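Local coordinates for beta-lactamase-like protein (Novosphingobium pentaromativorans US6-1, PDB 6AUF) that is a zinc-binding metallo-beta-lactamase, probably of the B3 type, that probably hydrolyses the amide bond of beta-lactam antibiotics, at residues Ala254-Leu257 against Phe258-Ser262; Ala47-Tyr50 against Gly51-Tyr55. All blocks are in the same frame, centred on the assembly; numbering follows the deposited sequence.

Contact 1 of 2, residues Ala254-Leu257 against Phe258-Ser262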
loop_
_atom_site.group_PDB
_atom_site.type_symbol
_atom_site.label_atom_id
_atom_site.label_comp_id
_atom_site.label_asym_id
_atom_site.label_seq_id
_atom_site.Cartn_x
_atom_site.Cartn_y
_atom_site.Cartn_z
ATOM N N ALA A 254 -9.024 -4.123 4.645
ATOM C CA ALA A 254 -8.171 -5.283 4.874
ATOM C C ALA A 254 -7.549 -5.278 6.267
ATOM O O ALA A 254 -7.233 -6.351 6.790
ATOM C CB ALA A 254 -7.091 -5.363 3.796
ATOM N N SER A 255 -7.398 -4.106 6.901
ATOM C CA SER A 255 -6.912 -4.028 8.279
ATOM C C SER A 255 -7.887 -3.314 9.217
ATOM O O SER A 255 -7.484 -2.863 10.293
ATOM C CB SER A 255 -5.531 -3.359 8.344
ATOM O OG SER A 255 -5.462 -2.125 7.637
ATOM N N ASN A 256 -9.158 -3.207 8.853
ATOM C CA ASN A 256 -10.168 -2.634 9.756
ATOM C C ASN A 256 -9.829 -1.188 10.117
ATOM O O ASN A 256 -10.038 -0.732 11.247
ATOM C CB ASN A 256 -10.303 -3.494 11.012
ATOM C CG ASN A 256 -11.480 -3.101 11.877
ATOM O OD1 ASN A 256 -12.520 -2.641 11.387
ATOM N ND2 ASN A 256 -11.323 -3.290 13.187
ATOM N N LEU A 257 -9.310 -0.455 9.133
ATOM C CA LEU A 257 -8.552 0.748 9.435
ATOM C C LEU A 257 -9.452 1.893 9.881
ATOM O O LEU A 257 -9.081 2.656 10.777
ATOM C CB LEU A 257 -7.723 1.153 8.219
ATOM C CG LEU A 257 -6.929 2.434 8.453
ATOM C CD1 LEU A 257 -5.788 2.228 9.454
ATOM C CD2 LEU A 257 -6.453 3.012 7.143
ATOM N N PHE A 258 -10.630 2.036 9.269
ATOM C CA PHE A 258 -11.486 3.182 9.580
ATOM C C PHE A 258 -12.065 3.097 10.991
ATOM O O PHE A 258 -12.087 4.100 11.710
ATOM C CB PHE A 258 -12.580 3.320 8.522
ATOM C CG PHE A 258 -12.057 3.787 7.193
ATOM C CD1 PHE A 258 -10.752 4.268 7.085
ATOM C CD2 PHE A 258 -12.837 3.726 6.050
ATOM C CE1 PHE A 258 -10.243 4.703 5.865
ATOM C CE2 PHE A 258 -12.336 4.154 4.815
ATOM C CZ PHE A 258 -11.047 4.655 4.726
ATOM N N ASP A 259 -12.513 1.914 11.417
ATOM C CA ASP A 259 -12.970 1.749 12.795
ATOM C C ASP A 259 -11.857 2.045 13.790
ATOM O O ASP A 259 -12.085 2.703 14.811
ATOM C CB ASP A 259 -13.494 0.332 13.017
ATOM C CG ASP A 259 -14.889 0.127 12.466
ATOM O OD1 ASP A 259 -15.440 1.077 11.873
ATOM O OD2 ASP A 259 -15.436 -0.987 12.635
ATOM N N ARG A 260 -10.648 1.541 13.521
ATOM C CA ARG A 260 -9.518 1.761 14.419
ATOM C C ARG A 260 -9.147 3.240 14.477
ATOM O O ARG A 260 -8.795 3.757 15.544
ATOM C CB ARG A 260 -8.320 0.900 13.977
ATOM C CG ARG A 260 -8.579 -0.612 14.046
ATOM C CD ARG A 260 -7.287 -1.472 14.013
ATOM N NE ARG A 260 -6.590 -1.377 12.737
ATOM C CZ ARG A 260 -5.329 -0.992 12.582
ATOM N NH1 ARG A 260 -4.571 -0.686 13.627
ATOM N NH2 ARG A 260 -4.824 -0.925 11.364
ATOM N N LEU A 261 -9.228 3.934 13.336
ATOM C CA LEU A 261 -8.996 5.371 13.310
ATOM C C LEU A 261 -10.128 6.130 13.994
ATOM O O LEU A 261 -9.914 7.220 14.532
ATOM C CB LEU A 261 -8.834 5.851 11.867
ATOM C CG LEU A 261 -7.498 5.534 11.217
ATOM C CD1 LEU A 261 -7.339 6.293 9.911
ATOM C CD2 LEU A 261 -6.359 5.845 12.170
ATOM N N SER A 262 -11.336 5.572 13.981
ATOM C CA SER A 262 -12.507 6.225 14.546
ATOM C C SER A 262 -12.850 5.689 15.933
ATOM O O SER A 262 -14.026 5.598 16.290
ATOM C CB SER A 262 -13.697 6.076 13.598
ATOM O OG SER A 262 -13.358 6.520 12.291
HETATM O O HOH W 1 -12.993 -0.371 9.524
#

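Contact 2 of 2, residues Ala47-Tyr50 against Gly51-Tyr55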
loop_
_atom_site.group_PDB
_atom_site.type_symbol
_atom_site.label_atom_id
_atom_site.label_comp_id
_atom_site.label_asym_id
_atom_site.label_seq_id
_atom_site.Cartn_x
_atom_site.Cartn_y
_atom_site.Cartn_z
ATOM N N ALA A 47 -7.497 12.046 7.566
ATOM C CA ALA A 47 -7.500 11.710 8.979
ATOM C C ALA A 47 -6.071 11.582 9.475
ATOM O O ALA A 47 -5.119 11.490 8.700
ATOM C CB ALA A 47 -8.283 10.427 9.263
ATOM N N HIS A 48 -5.947 11.585 10.790
ATOM C CA HIS A 48 -4.677 11.474 11.481
ATOM C C HIS A 48 -4.486 10.019 11.887
ATOM O O HIS A 48 -5.347 9.442 12.560
ATOM C CB HIS A 48 -4.682 12.396 12.696
ATOM C CG HIS A 48 -3.462 12.295 13.551
ATOM N ND1 HIS A 48 -2.209 12.659 13.106
ATOM C CD2 HIS A 48 -3.307 11.883 14.831
ATOM C CE1 HIS A 48 -1.331 12.468 14.074
ATOM N NE2 HIS A 48 -1.972 12.001 15.133
ATOM N N ILE A 49 -3.374 9.418 11.475
ATOM C CA ILE A 49 -3.144 8.035 11.868
ATOM C C ILE A 49 -2.376 8.019 13.180
ATOM O O ILE A 49 -2.859 7.486 14.183
ATOM C CB ILE A 49 -2.412 7.244 10.775
ATOM C CG1 ILE A 49 -3.316 7.089 9.554
ATOM C CG2 ILE A 49 -1.970 5.877 11.305
ATOM C CD1 ILE A 49 -2.637 6.363 8.418
ATOM N N TYR A 50 -1.183 8.603 13.185
ATOM C CA TYR A 50 -0.360 8.614 14.385
ATOM C C TYR A 50 0.867 9.467 14.115
ATOM O O TYR A 50 1.431 9.416 13.017
ATOM C CB TYR A 50 0.053 7.195 14.795
ATOM C CG TYR A 50 0.525 7.081 16.229
ATOM C CD1 TYR A 50 -0.384 7.054 17.275
ATOM C CD2 TYR A 50 1.882 6.993 16.538
ATOM C CE1 TYR A 50 0.038 6.946 18.590
ATOM C CE2 TYR A 50 2.315 6.882 17.853
ATOM C CZ TYR A 50 1.385 6.862 18.873
ATOM O OH TYR A 50 1.790 6.753 20.184
ATOM N N GLY A 51 1.262 10.260 15.112
ATOM C CA GLY A 51 2.389 11.159 14.963
ATOM C C GLY A 51 2.375 11.894 13.639
ATOM O O GLY A 51 1.410 12.593 13.311
ATOM N N ASN A 52 3.437 11.715 12.855
ATOM C CA ASN A 52 3.645 12.405 11.586
ATOM C C ASN A 52 2.965 11.713 10.409
ATOM O O ASN A 52 3.287 12.030 9.251
ATOM C CB ASN A 52 5.147 12.539 11.308
ATOM C CG ASN A 52 5.840 11.177 11.128
ATOM O OD1 ASN A 52 5.200 10.115 11.165
ATOM N ND2 ASN A 52 7.154 11.210 10.914
ATOM N N THR A 53 2.036 10.792 10.666
ATOM C CA THR A 53 1.462 9.951 9.626
ATOM C C THR A 53 -0.033 10.201 9.499
ATOM O O THR A 53 -0.755 10.210 10.501
ATOM C CB THR A 53 1.733 8.473 9.918
ATOM O OG1 THR A 53 3.144 8.291 10.039
ATOM C CG2 THR A 53 1.176 7.599 8.814
ATOM N N TRP A 54 -0.493 10.329 8.254
ATOM C CA TRP A 54 -1.827 10.800 7.933
ATOM C C TRP A 54 -2.461 9.935 6.852
ATOM O O TRP A 54 -1.796 9.550 5.883
ATOM C CB TRP A 54 -1.757 12.242 7.446
ATOM C CG TRP A 54 -0.998 13.163 8.366
ATOM C CD1 TRP A 54 0.326 13.458 8.318
ATOM C CD2 TRP A 54 -1.539 13.916 9.459
ATOM N NE1 TRP A 54 0.653 14.346 9.316
ATOM C CE2 TRP A 54 -0.476 14.645 10.028
ATOM C CE3 TRP A 54 -2.824 14.052 10.001
ATOM C CZ2 TRP A 54 -0.653 15.492 11.110
ATOM C CZ3 TRP A 54 -2.996 14.888 11.082
ATOM C CH2 TRP A 54 -1.917 15.595 11.628
ATOM N N TYR A 55 -3.750 9.639 7.015
ATOM C CA TYR A 55 -4.531 9.065 5.926
ATOM C C TYR A 55 -5.037 10.193 5.041
ATOM O O TYR A 55 -5.645 11.147 5.530
ATOM C CB TYR A 55 -5.708 8.246 6.456
ATOM C CG TYR A 55 -6.405 7.434 5.386
ATOM C CD1 TYR A 55 -7.445 7.973 4.625
ATOM C CD2 TYR A 55 -6.017 6.121 5.127
ATOM C CE1 TYR A 55 -8.084 7.219 3.647
ATOM C CE2 TYR A 55 -6.643 5.363 4.153
ATOM C CZ TYR A 55 -7.666 5.910 3.420
ATOM O OH TYR A 55 -8.263 5.132 2.462
HETATM O O HOH W 2 -0.329 10.792 17.559
#

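Contact 1 of 2, residues Ala254-Leu257 against Phe258-Ser262
L257 and R260 meet in the first turn of the short helix 257-261, whose N-cap position is held by N256. L257 has CG anti to its backbone N (chi1 178°) and beside the carbonyl carbon, from where its two methyls reach three neighbours. CD1 lies 3.8 Å from NH2 of R260, the two side chains crossing at about a right angle, and the same methyl is 4.1 Å from CG of L261. CD2 is 4.3 Å from CE1 of the F258 ring. R260 turns back toward the start of the helix: a bend at chi3 (-66°) brings its guanidinium back beside the preceding loop, with S255 O at its edge, and NE donates to S255 O at 3.0 Å. The N-H meets that oxygen almost in line with its C=O bond, a little tilted from the guanidinium plane. The hydroxyl of S255 turns elsewhere, to T249. N256 adopts a left-handed backbone conformation and offers its carbonyl to R260 N (3.3 Å), with the donor in the carbonyl plane. Its own side chain makes no direct capping bond. Instead a water donates to N256 OD1 and accepts from D259 N, 3.0 Å from each, so the side chain reaches the amide of D259, the third helical residue, through water. D259 itself is salt-bridged to K264. At the far end, S262 leaves the helix, and its OG and N both donate to F258 O, OG at 2.8 Å, from opposite faces of the carbonyl plane.

Contact 2 of 2, residues Ala47-Tyr50 against Gly51-Tyr55
H48 lies across W54 on one face of a tight beta hairpin. With chi1 at 176° the imidazole of H48 extends away from its own backbone N, toward the turn and over the indole. CB starts the contact 3.4 Å from CZ3 of W54, and CG follows near the same carbon. ND1 sits over the face of the six-membered ring, toward its rim, with CH2 of W54 at 3.3 Å. The two ring planes stand 57° apart, an oblique meeting. At the tip, NE2 of H48 lies 3.2 Å from a water that takes the N-H of G51, tying the imidazole to the turn. W54 keeps its own N-H for T67. In the backbone of the two strands there is a classic bulge: I49 N and Y50 N both donate to T53 O, at 2.9 and 3.2 Å, from the same face of its carbonyl plane. I49, the first of the two bulge residues, points toward the partner strand, where its CG1 packs 4.1 Å from CB of Y55. Y50 O takes T53 N at 2.8 Å to close the turn, and G51 supplies its positive phi. T53 OG1 donates to N52 OD1 and is also bonded to W194 of the second sheet. A bulged antiparallel hairpin with a type II' turn thus forms the outer margin of the first sheet of the metallo-beta-lactamase sandwich.

In the fold
From the N terminus, contact 2 comes first: residues 47-55 form a local hairpin at the edge of the seven-stranded sheet. The chain then builds the rest of that sheet and four strands of the second, with helices between, before edge strand 246-248 leads past the zinc ligand H251 into contact 1, which closes the turn into helix 257-261. The two are in series, neither nested nor crossed, but fold against each other. F258 meets Y55 edge-to-face, L257 CD2 lies 3.7 Å from Y55 CD2, and L261 CD2 rests on the backbone of H48 and I49. The short helix thereby joins the hairpin to the loop after strand 246-248; the side chains of S255 and Y55 each lie about 8 Å from that of H251.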